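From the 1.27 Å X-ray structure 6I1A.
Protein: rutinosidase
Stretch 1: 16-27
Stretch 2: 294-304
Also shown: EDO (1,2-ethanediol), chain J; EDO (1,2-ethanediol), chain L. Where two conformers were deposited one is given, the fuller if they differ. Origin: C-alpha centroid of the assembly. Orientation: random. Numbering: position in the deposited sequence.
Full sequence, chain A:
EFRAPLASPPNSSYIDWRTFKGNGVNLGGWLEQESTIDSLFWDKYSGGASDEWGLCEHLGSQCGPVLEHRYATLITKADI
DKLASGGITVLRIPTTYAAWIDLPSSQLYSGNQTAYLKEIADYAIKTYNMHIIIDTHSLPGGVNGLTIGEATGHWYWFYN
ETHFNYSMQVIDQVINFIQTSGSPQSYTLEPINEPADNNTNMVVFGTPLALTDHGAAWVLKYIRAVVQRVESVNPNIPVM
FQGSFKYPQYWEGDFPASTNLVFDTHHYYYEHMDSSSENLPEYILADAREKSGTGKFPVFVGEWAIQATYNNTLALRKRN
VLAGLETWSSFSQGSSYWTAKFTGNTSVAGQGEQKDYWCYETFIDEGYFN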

# COMPACT_ATOMS: atom_id res chain seq x y z
N ASP A 16 -15.54 28.36 -0.21
CA ASP A 16 -14.10 28.22 -0.29
C ASP A 16 -13.77 26.88 0.34
O ASP A 16 -13.92 26.73 1.52
CB ASP A 16 -13.39 29.35 0.45
CG ASP A 16 -11.90 29.29 0.34
OD1 ASP A 16 -11.35 28.30 -0.11
OD2 ASP A 16 -11.26 30.31 0.70
N TRP A 17 -13.43 25.89 -0.48
CA TRP A 17 -13.14 24.55 0.07
C TRP A 17 -11.98 24.58 1.06
O TRP A 17 -11.73 23.57 1.73
CB TRP A 17 -12.88 23.56 -1.07
CG TRP A 17 -14.14 22.92 -1.57
CD1 TRP A 17 -14.83 23.18 -2.72
CD2 TRP A 17 -14.85 21.85 -0.93
NE1 TRP A 17 -15.95 22.41 -2.81
CE2 TRP A 17 -15.96 21.54 -1.74
CE3 TRP A 17 -14.68 21.11 0.27
CZ2 TRP A 17 -16.91 20.57 -1.40
CZ3 TRP A 17 -15.61 20.13 0.59
CH2 TRP A 17 -16.67 19.82 -0.27
N ARG A 18 -11.16 25.64 1.11
CA ARG A 18 -10.08 25.72 2.10
C ARG A 18 -10.64 25.93 3.51
O ARG A 18 -9.91 25.61 4.48
CB ARG A 18 -9.07 26.81 1.72
CG ARG A 18 -8.22 26.45 0.52
CD ARG A 18 -7.37 27.64 0.02
NE ARG A 18 -6.73 27.36 -1.27
CZ ARG A 18 -5.75 26.52 -1.39
NH1 ARG A 18 -5.22 25.93 -0.32
NH2 ARG A 18 -5.21 26.28 -2.59
N THR A 19 -11.80 26.52 3.63
CA THR A 19 -12.38 26.81 4.97
C THR A 19 -13.63 25.97 5.23
O THR A 19 -14.00 25.81 6.41
CB THR A 19 -12.63 28.31 5.11
OG1 THR A 19 -13.58 28.78 4.16
CG2 THR A 19 -11.33 29.07 4.96
N PHE A 20 -14.32 25.54 4.20
CA PHE A 20 -15.60 24.79 4.34
C PHE A 20 -15.31 23.43 4.95
O PHE A 20 -14.39 22.72 4.54
CB PHE A 20 -16.25 24.68 2.97
CG PHE A 20 -17.54 23.91 2.97
CD1 PHE A 20 -18.73 24.50 3.32
CD2 PHE A 20 -17.54 22.56 2.64
CE1 PHE A 20 -19.92 23.78 3.35
CE2 PHE A 20 -18.73 21.85 2.65
CZ PHE A 20 -19.92 22.45 3.00
N LYS A 21 -16.15 23.02 5.87
CA LYS A 21 -16.15 21.67 6.47
C LYS A 21 -17.56 21.11 6.39
O LYS A 21 -18.53 21.83 6.55
CB LYS A 21 -15.71 21.71 7.91
CG LYS A 21 -14.25 22.15 8.07
CD LYS A 21 -13.31 21.07 8.44
CE LYS A 21 -12.12 21.57 9.23
NZ LYS A 21 -10.87 20.89 8.83
N GLY A 22 -17.67 19.84 6.06
CA GLY A 22 -18.99 19.22 6.09
C GLY A 22 -18.92 17.73 6.08
O GLY A 22 -18.00 17.13 5.52
N ASN A 23 -19.91 17.09 6.73
CA ASN A 23 -20.10 15.62 6.69
C ASN A 23 -21.30 15.38 5.78
O ASN A 23 -22.38 15.97 5.96
CB ASN A 23 -20.32 15.02 8.09
CG ASN A 23 -19.08 15.17 8.97
OD1 ASN A 23 -17.98 15.38 8.49
ND2 ASN A 23 -19.28 15.04 10.28
N GLY A 24 -21.08 14.52 4.82
CA GLY A 24 -22.04 14.24 3.76
C GLY A 24 -22.34 12.78 3.57
O GLY A 24 -21.87 11.87 4.28
N VAL A 25 -23.12 12.54 2.54
CA VAL A 25 -23.40 11.20 2.03
C VAL A 25 -23.43 11.20 0.50
O VAL A 25 -23.83 12.21 -0.12
CB VAL A 25 -24.73 10.69 2.67
CG1 VAL A 25 -25.95 11.38 2.11
CG2 VAL A 25 -24.83 9.20 2.56
N ASN A 26 -23.11 10.04 -0.05
CA ASN A 26 -23.37 9.76 -1.47
C ASN A 26 -24.80 9.31 -1.65
O ASN A 26 -25.33 8.57 -0.81
CB ASN A 26 -22.48 8.67 -2.01
CG ASN A 26 -21.06 9.17 -2.21
OD1 ASN A 26 -20.77 9.69 -3.30
ND2 ASN A 26 -20.21 9.11 -1.17
N LEU A 27 -25.42 9.76 -2.73
CA LEU A 27 -26.71 9.20 -3.19
C LEU A 27 -26.37 8.20 -4.29
O LEU A 27 -26.82 8.36 -5.47
CB LEU A 27 -27.66 10.32 -3.61
CG LEU A 27 -27.99 11.39 -2.60
CD1 LEU A 27 -29.00 12.38 -3.16
CD2 LEU A 27 -28.50 10.82 -1.28
N THR A 294 -0.04 17.95 0.95
CA THR A 294 0.89 18.80 1.73
C THR A 294 0.17 20.04 2.24
O THR A 294 0.82 20.84 3.00
CB THR A 294 2.09 19.25 0.89
OG1 THR A 294 1.54 20.09 -0.15
CG2 THR A 294 2.92 18.09 0.42
N GLY A 295 -1.10 20.24 1.95
CA GLY A 295 -1.85 21.45 2.25
C GLY A 295 -1.93 22.46 1.10
O GLY A 295 -2.61 23.48 1.23
N LYS A 296 -1.33 22.13 -0.05
CA LYS A 296 -1.36 23.09 -1.17
C LYS A 296 -2.82 23.33 -1.57
O LYS A 296 -3.23 24.45 -1.84
CB LYS A 296 -0.57 22.60 -2.37
CG LYS A 296 -0.53 23.61 -3.50
CD LYS A 296 0.36 23.20 -4.61
CE LYS A 296 0.42 24.25 -5.71
NZ LYS A 296 1.26 23.80 -6.86
N PHE A 297 -3.59 22.22 -1.73
CA PHE A 297 -5.03 22.24 -1.98
C PHE A 297 -5.81 21.51 -0.88
O PHE A 297 -5.31 20.59 -0.24
CB PHE A 297 -5.33 21.57 -3.32
CG PHE A 297 -4.73 22.31 -4.50
CD1 PHE A 297 -5.34 23.46 -4.94
CD2 PHE A 297 -3.59 21.84 -5.12
CE1 PHE A 297 -4.77 24.19 -5.98
CE2 PHE A 297 -3.02 22.56 -6.18
CZ PHE A 297 -3.63 23.72 -6.59
N PRO A 298 -7.09 21.89 -0.73
CA PRO A 298 -7.96 21.21 0.23
C PRO A 298 -8.31 19.82 -0.32
O PRO A 298 -8.29 19.56 -1.54
CB PRO A 298 -9.17 22.08 0.36
CG PRO A 298 -9.21 22.87 -0.95
CD PRO A 298 -7.77 23.02 -1.33
N VAL A 299 -8.66 18.91 0.61
CA VAL A 299 -9.03 17.51 0.34
C VAL A 299 -10.39 17.25 0.98
O VAL A 299 -10.65 17.66 2.10
CB VAL A 299 -7.97 16.55 0.87
CG1 VAL A 299 -8.39 15.07 0.79
CG2 VAL A 299 -6.65 16.78 0.13
N PHE A 300 -11.22 16.53 0.28
CA PHE A 300 -12.50 16.00 0.80
C PHE A 300 -12.53 14.49 0.56
O PHE A 300 -12.19 14.06 -0.53
CB PHE A 300 -13.65 16.67 0.08
CG PHE A 300 -15.05 16.34 0.55
CD1 PHE A 300 -15.50 16.85 1.76
CD2 PHE A 300 -15.90 15.53 -0.18
CE1 PHE A 300 -16.79 16.56 2.22
CE2 PHE A 300 -17.18 15.23 0.26
CZ PHE A 300 -17.62 15.79 1.44
N VAL A 301 -12.93 13.69 1.55
CA VAL A 301 -12.93 12.23 1.43
C VAL A 301 -14.29 11.87 0.85
O VAL A 301 -15.27 11.62 1.59
CB VAL A 301 -12.62 11.53 2.76
CG1 VAL A 301 -12.69 10.03 2.59
CG2 VAL A 301 -11.25 11.95 3.23
N GLY A 302 -14.42 11.95 -0.48
CA GLY A 302 -15.74 11.83 -1.10
C GLY A 302 -16.37 10.46 -1.09
O GLY A 302 -17.58 10.37 -1.41
N GLU A 303 -15.61 9.43 -0.82
CA GLU A 303 -16.17 8.08 -0.63
C GLU A 303 -15.33 7.39 0.44
O GLU A 303 -14.09 7.42 0.39
CB GLU A 303 -16.11 7.19 -1.86
CG GLU A 303 -16.96 7.65 -3.01
CD GLU A 303 -17.02 6.66 -4.15
OE1 GLU A 303 -16.70 5.43 -3.95
OE2 GLU A 303 -17.34 7.08 -5.29
N TRP A 304 -16.03 6.66 1.31
CA TRP A 304 -15.45 5.73 2.30
C TRP A 304 -16.56 4.90 2.88
O TRP A 304 -17.76 5.23 2.75
CB TRP A 304 -14.67 6.48 3.40
CG TRP A 304 -15.55 7.19 4.38
CD1 TRP A 304 -16.36 8.26 4.20
CD2 TRP A 304 -15.72 6.80 5.77
NE1 TRP A 304 -16.97 8.61 5.39
CE2 TRP A 304 -16.61 7.72 6.36
CE3 TRP A 304 -15.17 5.77 6.55
CZ2 TRP A 304 -16.93 7.65 7.72
CZ3 TRP A 304 -15.48 5.71 7.90
CH2 TRP A 304 -16.36 6.64 8.43
C1 EDO J . -10.33 25.98 -3.24
O1 EDO J . -9.07 25.57 -3.57
C2 EDO J . -10.47 27.49 -3.26
O2 EDO J . -9.66 28.17 -2.28
C1 EDO L . -23.34 13.42 10.12
O1 EDO L . -24.15 12.34 9.92
C2 EDO L . -22.73 13.48 11.46
O2 EDO L . -21.76 14.56 11.47
O HOH W 1 -18.90 10.75 5.68

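The two stretches, at least 276 residues apart in sequence wherever they touch, bury 476 Å² between them, and three direct hydrogen bonds cross the contact. All three end on backbone carbonyls of the second stretch.

Two come from Arg18. Its CB points sideways, but chi2 and chi3 are both t (171° and -170°), and the extended chain carries the guanidinium to the carbonyl of Lys296. Arg18 NH1 donates to Lys296 O at 2.9 Å (N-H...O 142°) and NH2 donates to the same Lys296 O at 2.8 Å (149°). One acceptor thus takes a fork of two donors, which accounts for angles well short of linear. The carbonyl lies near the guanidinium plane, where the N-H bonds point, while Pro298 CD sits over one face, where no N-H is directed. NH2 also has a partner elsewhere in the structure. The backbone N of Arg18 also donates to Asp16 OD1 (2.9 Å, 155°). Asp16 OD1 also accepts a hydrogen bond from O2 of the chain J ethanediol at 2.8 Å, a molecule probably derived from the crystallisation liquor. Backbone N atoms of Thr19 and Phe20 both donate to Asp16 O, each at 3.0 Å, closing a turn that contains Trp17 and Arg18.

The third bond is at the other end. Asn26, with chi1 m and CB toward the second stretch, sends ND2 to Gly302 O at 2.9 Å with an angle of 175°, almost ideal. ND2 and OD1 both have further partners elsewhere in the structure, so this buried amide is satisfied at both ends.

Between these polar anchors the packing is apolar. Trp17 and Pro298 both direct CB toward the other stretch, and Trp17 CB meets Pro298 CG at 3.7 Å. Trp17 also turns the edge of its six-membered ring toward the face of Phe300: the centroids are 5.1 Å apart, the planes are inclined by 60°, and Trp17 CZ3 approaches Phe300 CD1 to 3.5 Å. The indole NE1, which would be costly to bury unpaired, is bonded elsewhere in the structure. At the edge of the Phe300 ring, CE1 lies 3.6 Å from Gly22 O.

The strands, 22-26 and 299-304, run at 39° to each other and their axes come no closer than 7.5 Å, so side chains bridge the space between them. A water adds a weaker link: it accepts from Trp304 NE1 at 2.9 Å and donates weakly to Gly24 O at 3.5 Å.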